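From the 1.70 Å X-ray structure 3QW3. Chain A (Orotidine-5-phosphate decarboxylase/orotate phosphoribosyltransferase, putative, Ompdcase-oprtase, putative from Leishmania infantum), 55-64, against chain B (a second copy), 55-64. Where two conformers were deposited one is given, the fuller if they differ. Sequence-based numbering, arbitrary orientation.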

ATOM      1  N   PHE A  55       3.696   1.703  13.915  1.00 17.81           N
ATOM      2  CA  PHE A  55       2.793   2.525  14.712  1.00 18.42           C
ATOM      3  C   PHE A  55       1.351   2.024  14.654  1.00 18.70           C
ATOM      4  O   PHE A  55       0.653   2.029  15.666  1.00 18.93           O
ATOM      5  CB  PHE A  55       2.911   4.000  14.330  1.00 18.46           C
ATOM      6  CG  PHE A  55       4.181   4.634  14.814  1.00 18.78           C
ATOM      7  CD1 PHE A  55       4.254   5.169  16.101  1.00 20.08           C
ATOM      8  CD2 PHE A  55       5.307   4.679  14.002  1.00 19.60           C
ATOM      9  CE1 PHE A  55       5.440   5.757  16.564  1.00 21.48           C
ATOM     10  CE2 PHE A  55       6.499   5.259  14.457  1.00 21.22           C
ATOM     11  CZ  PHE A  55       6.561   5.796  15.740  1.00 20.83           C
ATOM     12  N   GLU A  56       0.922   1.566  13.477  1.00 18.96           N
ATOM     13  CA  GLU A  56      -0.398   0.952  13.325  1.00 19.37           C
ATOM     14  C   GLU A  56      -0.556  -0.252  14.262  1.00 19.92           C
ATOM     15  O   GLU A  56      -1.649  -0.505  14.776  1.00 19.63           O
ATOM     16  CB  GLU A  56      -0.643   0.525  11.870  1.00 19.51           C
ATOM     17  CG  GLU A  56      -2.026  -0.099  11.657  1.00 19.41           C
ATOM     18  CD  GLU A  56      -2.238  -0.650  10.260  1.00 19.34           C
ATOM     19  OE1 GLU A  56      -2.881  -1.716  10.141  1.00 18.86           O
ATOM     20  OE2 GLU A  56      -1.779  -0.020   9.282  1.00 17.93           O
ATOM     21  N   PHE A  57       0.545  -0.971  14.483  1.00 20.76           N
ATOM     22  CA  PHE A  57       0.589  -2.158  15.351  1.00 22.28           C
ATOM     23  C   PHE A  57       0.016  -1.890  16.747  1.00 23.15           C
ATOM     24  O   PHE A  57      -0.653  -2.751  17.324  1.00 23.14           O
ATOM     25  CB  PHE A  57       2.037  -2.673  15.453  1.00 22.24           C
ATOM     26  CG  PHE A  57       2.204  -3.916  16.298  1.00 23.47           C
ATOM     27  CD1 PHE A  57       2.366  -3.824  17.679  1.00 24.60           C
ATOM     28  CD2 PHE A  57       2.243  -5.174  15.704  1.00 24.07           C
ATOM     29  CE1 PHE A  57       2.531  -4.972  18.464  1.00 25.45           C
ATOM     30  CE2 PHE A  57       2.417  -6.326  16.476  1.00 25.03           C
ATOM     31  CZ  PHE A  57       2.559  -6.222  17.858  1.00 24.97           C
ATOM     32  N   PHE A  58       0.266  -0.697  17.279  1.00 24.26           N
ATOM     33  CA  PHE A  58      -0.202  -0.348  18.623  1.00 25.96           C
ATOM     34  C   PHE A  58      -1.668   0.075  18.697  1.00 26.77           C
ATOM     35  O   PHE A  58      -2.157   0.454  19.764  1.00 27.33           O
ATOM     36  CB  PHE A  58       0.712   0.704  19.254  1.00 26.02           C
ATOM     37  CG  PHE A  58       2.110   0.217  19.471  1.00 27.52           C
ATOM     38  CD1 PHE A  58       2.367  -0.803  20.388  1.00 29.33           C
ATOM     39  CD2 PHE A  58       3.167   0.758  18.755  1.00 28.82           C
ATOM     40  CE1 PHE A  58       3.657  -1.273  20.582  1.00 29.48           C
ATOM     41  CE2 PHE A  58       4.465   0.297  18.951  1.00 29.22           C
ATOM     42  CZ  PHE A  58       4.706  -0.721  19.868  1.00 29.35           C
ATOM     43  N   GLY A  59      -2.359   0.007  17.563  1.00 27.72           N
ATOM     44  CA  GLY A  59      -3.798   0.248  17.517  1.00 29.16           C
ATOM     45  C   GLY A  59      -4.195   1.683  17.784  1.00 29.76           C
ATOM     46  O   GLY A  59      -3.629   2.610  17.204  1.00 30.40           O
ATOM     47  N   ALA A  60      -5.167   1.858  18.677  1.00 30.79           N
ATOM     48  CA  ALA A  60      -5.680   3.183  19.017  1.00 31.14           C
ATOM     49  C   ALA A  60      -4.539   4.118  19.394  1.00 31.13           C
ATOM     50  O   ALA A  60      -4.369   5.178  18.782  1.00 31.88           O
ATOM     51  CB  ALA A  60      -6.699   3.086  20.148  1.00 31.39           C
ATOM     52  N   GLU A  61      -3.729   3.693  20.360  1.00 30.49           N
ATOM     53  CA  GLU A  61      -2.614   4.496  20.854  1.00 30.03           C
ATOM     54  C   GLU A  61      -1.548   4.739  19.789  1.00 29.12           C
ATOM     55  O   GLU A  61      -0.776   5.693  19.884  1.00 28.88           O
ATOM     56  CB  GLU A  61      -1.982   3.827  22.071  1.00 30.55           C
ATOM     57  CG  GLU A  61      -2.855   3.841  23.312  1.00 32.79           C
ATOM     58  CD  GLU A  61      -2.060   3.581  24.575  1.00 36.32           C
ATOM     59  OE1 GLU A  61      -1.427   2.507  24.674  1.00 38.04           O
ATOM     60  OE2 GLU A  61      -2.071   4.453  25.472  1.00 38.94           O
ATOM     61  N   GLY A  62      -1.523   3.875  18.778  1.00 28.14           N
ATOM     62  CA  GLY A  62      -0.552   3.956  17.691  1.00 26.90           C
ATOM     63  C   GLY A  62      -0.552   5.232  16.868  1.00 26.12           C
ATOM     64  O   GLY A  62       0.517   5.789  16.599  1.00 25.78           O
ATOM     65  N   TRP A  63      -1.739   5.682  16.443  0.50 25.78           N
ATOM     66  CA  TRP A  63      -1.875   6.916  15.649  0.50 25.51           C
ATOM     67  C   TRP A  63      -1.363   8.114  16.423  0.50 25.09           C
ATOM     68  O   TRP A  63      -0.610   8.934  15.893  0.50 24.76           O
ATOM     69  CB  TRP A  63      -3.331   7.189  15.243  0.50 25.80           C
ATOM     70  CG  TRP A  63      -3.481   8.441  14.386  0.50 26.20           C
ATOM     71  CD1 TRP A  63      -3.533   8.495  13.023  0.50 26.39           C
ATOM     72  CD2 TRP A  63      -3.580   9.803  14.840  0.50 26.99           C
ATOM     73  NE1 TRP A  63      -3.665   9.794  12.601  0.50 27.26           N
ATOM     74  CE2 TRP A  63      -3.695  10.617  13.695  0.50 27.04           C
ATOM     75  CE3 TRP A  63      -3.590  10.410  16.099  0.50 27.22           C
ATOM     76  CZ2 TRP A  63      -3.817  12.006  13.773  0.50 27.72           C
ATOM     77  CZ3 TRP A  63      -3.709  11.789  16.176  0.50 27.35           C
ATOM     78  CH2 TRP A  63      -3.821  12.571  15.019  0.50 27.85           C
ATOM     79  N   ALA A  64      -1.783   8.203  17.683  1.00 24.79           N
ATOM     80  CA  ALA A  64      -1.409   9.324  18.551  1.00 24.53           C
ATOM     81  C   ALA A  64       0.099   9.321  18.787  1.00 23.95           C
ATOM     82  O   ALA A  64       0.727  10.377  18.819  1.00 24.03           O
ATOM     83  CB  ALA A  64      -2.164   9.268  19.874  1.00 24.72           C
TER
ATOM     84  N   PHE B  55     -11.136   5.024   7.685  1.00 18.90           N
ATOM     85  CA  PHE B  55     -11.000   4.890   9.129  1.00 19.42           C
ATOM     86  C   PHE B  55      -9.733   5.542   9.674  1.00 19.72           C
ATOM     87  O   PHE B  55      -9.767   6.170  10.729  1.00 20.00           O
ATOM     88  CB  PHE B  55     -11.131   3.431   9.557  1.00 19.45           C
ATOM     89  CG  PHE B  55     -12.549   2.931   9.515  1.00 19.70           C
ATOM     90  CD1 PHE B  55     -13.384   3.083  10.624  1.00 20.06           C
ATOM     91  CD2 PHE B  55     -13.064   2.352   8.355  1.00 20.12           C
ATOM     92  CE1 PHE B  55     -14.713   2.634  10.589  1.00 20.56           C
ATOM     93  CE2 PHE B  55     -14.385   1.904   8.308  1.00 20.47           C
ATOM     94  CZ  PHE B  55     -15.210   2.044   9.430  1.00 20.51           C
ATOM     95  N   GLU B  56      -8.627   5.405   8.944  1.00 19.82           N
ATOM     96  CA  GLU B  56      -7.373   6.076   9.296  1.00 20.21           C
ATOM     97  C   GLU B  56      -7.578   7.592   9.379  1.00 20.71           C
ATOM     98  O   GLU B  56      -7.028   8.256  10.264  1.00 20.57           O
ATOM     99  CB  GLU B  56      -6.276   5.740   8.275  1.00 20.28           C
ATOM    100  CG  GLU B  56      -4.913   6.382   8.576  1.00 20.03           C
ATOM    101  CD  GLU B  56      -3.876   6.165   7.479  1.00 21.39           C
ATOM    102  OE1 GLU B  56      -3.140   7.124   7.166  1.00 21.56           O
ATOM    103  OE2 GLU B  56      -3.785   5.045   6.933  1.00 21.15           O
ATOM    104  N   PHE B  57      -8.384   8.110   8.453  1.00 21.54           N
ATOM    105  CA  PHE B  57      -8.708   9.535   8.349  1.00 22.88           C
ATOM    106  C   PHE B  57      -9.150  10.146   9.685  1.00 23.35           C
ATOM    107  O   PHE B  57      -8.834  11.302   9.974  1.00 23.63           O
ATOM    108  CB  PHE B  57      -9.790   9.729   7.274  1.00 22.91           C
ATOM    109  CG  PHE B  57     -10.203  11.162   7.052  1.00 23.80           C
ATOM    110  CD1 PHE B  57     -11.234  11.725   7.795  1.00 24.82           C
ATOM    111  CD2 PHE B  57      -9.590  11.929   6.069  1.00 25.27           C
ATOM    112  CE1 PHE B  57     -11.633  13.042   7.585  1.00 25.49           C
ATOM    113  CE2 PHE B  57      -9.984  13.249   5.847  1.00 25.67           C
ATOM    114  CZ  PHE B  57     -11.006  13.805   6.611  1.00 25.50           C
ATOM    115  N   PHE B  58      -9.868   9.374  10.495  1.00 24.29           N
ATOM    116  CA  PHE B  58     -10.366   9.868  11.788  1.00 25.59           C
ATOM    117  C   PHE B  58      -9.296   9.933  12.885  1.00 26.16           C
ATOM    118  O   PHE B  58      -9.575  10.360  14.010  1.00 26.67           O
ATOM    119  CB  PHE B  58     -11.574   9.051  12.262  1.00 25.89           C
ATOM    120  CG  PHE B  58     -12.764   9.147  11.351  1.00 27.21           C
ATOM    121  CD1 PHE B  58     -13.434  10.355  11.180  1.00 29.31           C
ATOM    122  CD2 PHE B  58     -13.225   8.025  10.676  1.00 29.15           C
ATOM    123  CE1 PHE B  58     -14.535  10.445  10.332  1.00 29.73           C
ATOM    124  CE2 PHE B  58     -14.328   8.107   9.827  1.00 29.59           C
ATOM    125  CZ  PHE B  58     -14.981   9.320   9.659  1.00 29.79           C
ATOM    126  N   GLY B  59      -8.079   9.514  12.554  1.00 26.50           N
ATOM    127  CA  GLY B  59      -6.957   9.572  13.480  1.00 27.19           C
ATOM    128  C   GLY B  59      -7.041   8.556  14.599  1.00 27.65           C
ATOM    129  O   GLY B  59      -7.382   7.397  14.370  1.00 27.94           O
ATOM    130  N   ALA B  60      -6.732   9.013  15.810  1.00 28.31           N
ATOM    131  CA  ALA B  60      -6.727   8.185  17.018  1.00 28.61           C
ATOM    132  C   ALA B  60      -7.969   7.301  17.138  1.00 28.29           C
ATOM    133  O   ALA B  60      -7.865   6.070  17.210  1.00 29.17           O
ATOM    134  CB  ALA B  60      -6.578   9.076  18.258  1.00 28.84           C
ATOM    135  N   GLU B  61      -9.139   7.934  17.115  1.00 27.48           N
ATOM    136  CA  GLU B  61     -10.413   7.234  17.295  1.00 26.63           C
ATOM    137  C   GLU B  61     -10.772   6.353  16.097  1.00 25.90           C
ATOM    138  O   GLU B  61     -11.639   5.483  16.204  1.00 25.47           O
ATOM    139  CB  GLU B  61     -11.545   8.230  17.565  1.00 26.82           C
ATOM    140  CG  GLU B  61     -11.398   9.011  18.869  1.00 27.62           C
ATOM    141  N   GLY B  62     -10.102   6.587  14.969  1.00 25.10           N
ATOM    142  CA  GLY B  62     -10.354   5.838  13.733  1.00 24.81           C
ATOM    143  C   GLY B  62     -10.081   4.349  13.810  1.00 24.47           C
ATOM    144  O   GLY B  62     -10.857   3.539  13.284  1.00 24.48           O
ATOM    145  N   TRP B  63      -8.961   3.992  14.437  0.50 24.17           N
ATOM    146  CA  TRP B  63      -8.619   2.596  14.679  0.50 24.06           C
ATOM    147  C   TRP B  63      -9.702   1.892  15.489  0.50 23.61           C
ATOM    148  O   TRP B  63     -10.165   0.811  15.115  0.50 23.44           O
ATOM    149  CB  TRP B  63      -7.307   2.471  15.449  0.50 24.26           C
ATOM    150  CG  TRP B  63      -7.317   1.237  16.283  0.50 24.92           C
ATOM    151  CD1 TRP B  63      -7.912   1.073  17.500  0.50 25.99           C
ATOM    152  CD2 TRP B  63      -6.760  -0.027  15.939  0.50 25.24           C
ATOM    153  NE1 TRP B  63      -7.740  -0.207  17.946  0.50 25.96           N
ATOM    154  CE2 TRP B  63      -7.032  -0.906  17.006  0.50 25.43           C
ATOM    155  CE3 TRP B  63      -6.038  -0.499  14.843  0.50 25.31           C
ATOM    156  CZ2 TRP B  63      -6.610  -2.225  17.007  0.50 25.66           C
ATOM    157  CZ3 TRP B  63      -5.621  -1.803  14.849  0.50 25.89           C
ATOM    158  CH2 TRP B  63      -5.910  -2.655  15.922  0.50 25.50           C
ATOM    159  N   ALA B  64     -10.090   2.517  16.601  1.00 23.25           N
ATOM    160  CA  ALA B  64     -11.062   1.944  17.531  1.00 22.69           C
ATOM    161  C   ALA B  64     -12.391   1.756  16.820  1.00 21.95           C
ATOM    162  O   ALA B  64     -13.070   0.740  17.006  1.00 22.01           O
ATOM    163  CB  ALA B  64     -11.234   2.845  18.746  1.00 22.95           C
TER
HETATM  164  O   HOH W   1      -5.469  10.519  10.014  1.00 26.34           O

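The contact pairs the same segment from two copies of the protein. The two helical segments in 60-64 run nearly antiparallel, with their axes 160° apart and 7.4 Å apart at closest approach. This arrangement sets Ala A60 beside Trp B63 and Trp A63 beside Ala B60. The two stretches bury 392 Å² between them, both sides summed.

Packing on the tryptophan rings is the main interaction. Each tryptophan points its CA-to-CB bond toward the other stretch, with chi1 in the t well, and lays one ring face over the Gly-Ala step of the partner. Gly A59 CA lies 3.4 Å from the centroid of the Trp B63 six-membered ring, a CH-pi contact almost along the ring normal. Gly B59 CA lies 3.4 Å from the centroid of the Trp A63 five-membered ring. The match is therefore not exact: chi2 is 96° in Trp A63 and -81° in Trp B63, and a different ring of the indole sits over each glycine. Both tryptophans were deposited with two conformers, and this account describes one of each.

Glycine suits position 59 on two counts. Its phi is positive in both chains, which favours glycine, and there is little room for a side chain. An ideal CB on Gly A59 would lie 3.0 Å from Trp B63 CE2, a clash. On Gly B59 it would lie 3.2 Å from Trp A63 CE2, which is tight.

The alanines add apolar contact. Ala A60 CB is 3.5 Å from Trp B63 CD1, and Ala B60 CB is 3.9 Å from Trp A63 CE3. Their CA-to-CB bonds point sideways, and the small methyl groups fit beside the indoles while the backbones stay close. Ala A60 N also lies over the Trp B63 face, 3.1 Å from its CD1.

No direct hydrogen bond crosses between the stretches. Ala A60 N and Trp B63 NE1 are 3.4 Å apart, but both are donors. One water makes a bridge instead. It accepts from Trp A63 NE1 at 3.2 Å and donates to Glu B56 O at 2.8 Å.

Within each chain, a type I turn from residue 56 to 59 presents the glycine to the tryptophan. Gly A59 N bonds to Glu A56 O at 2.9 Å, and Gly B59 N to Glu B56 O at 2.8 Å. The Glu A56 and Glu B56 carboxylates are hydrogen-bonded elsewhere in the structure. The CA-to-CB bonds of Glu A61 and Glu B61 point away from the partner stretch, and both residues are exposed; Glu B61 is modelled only to CG.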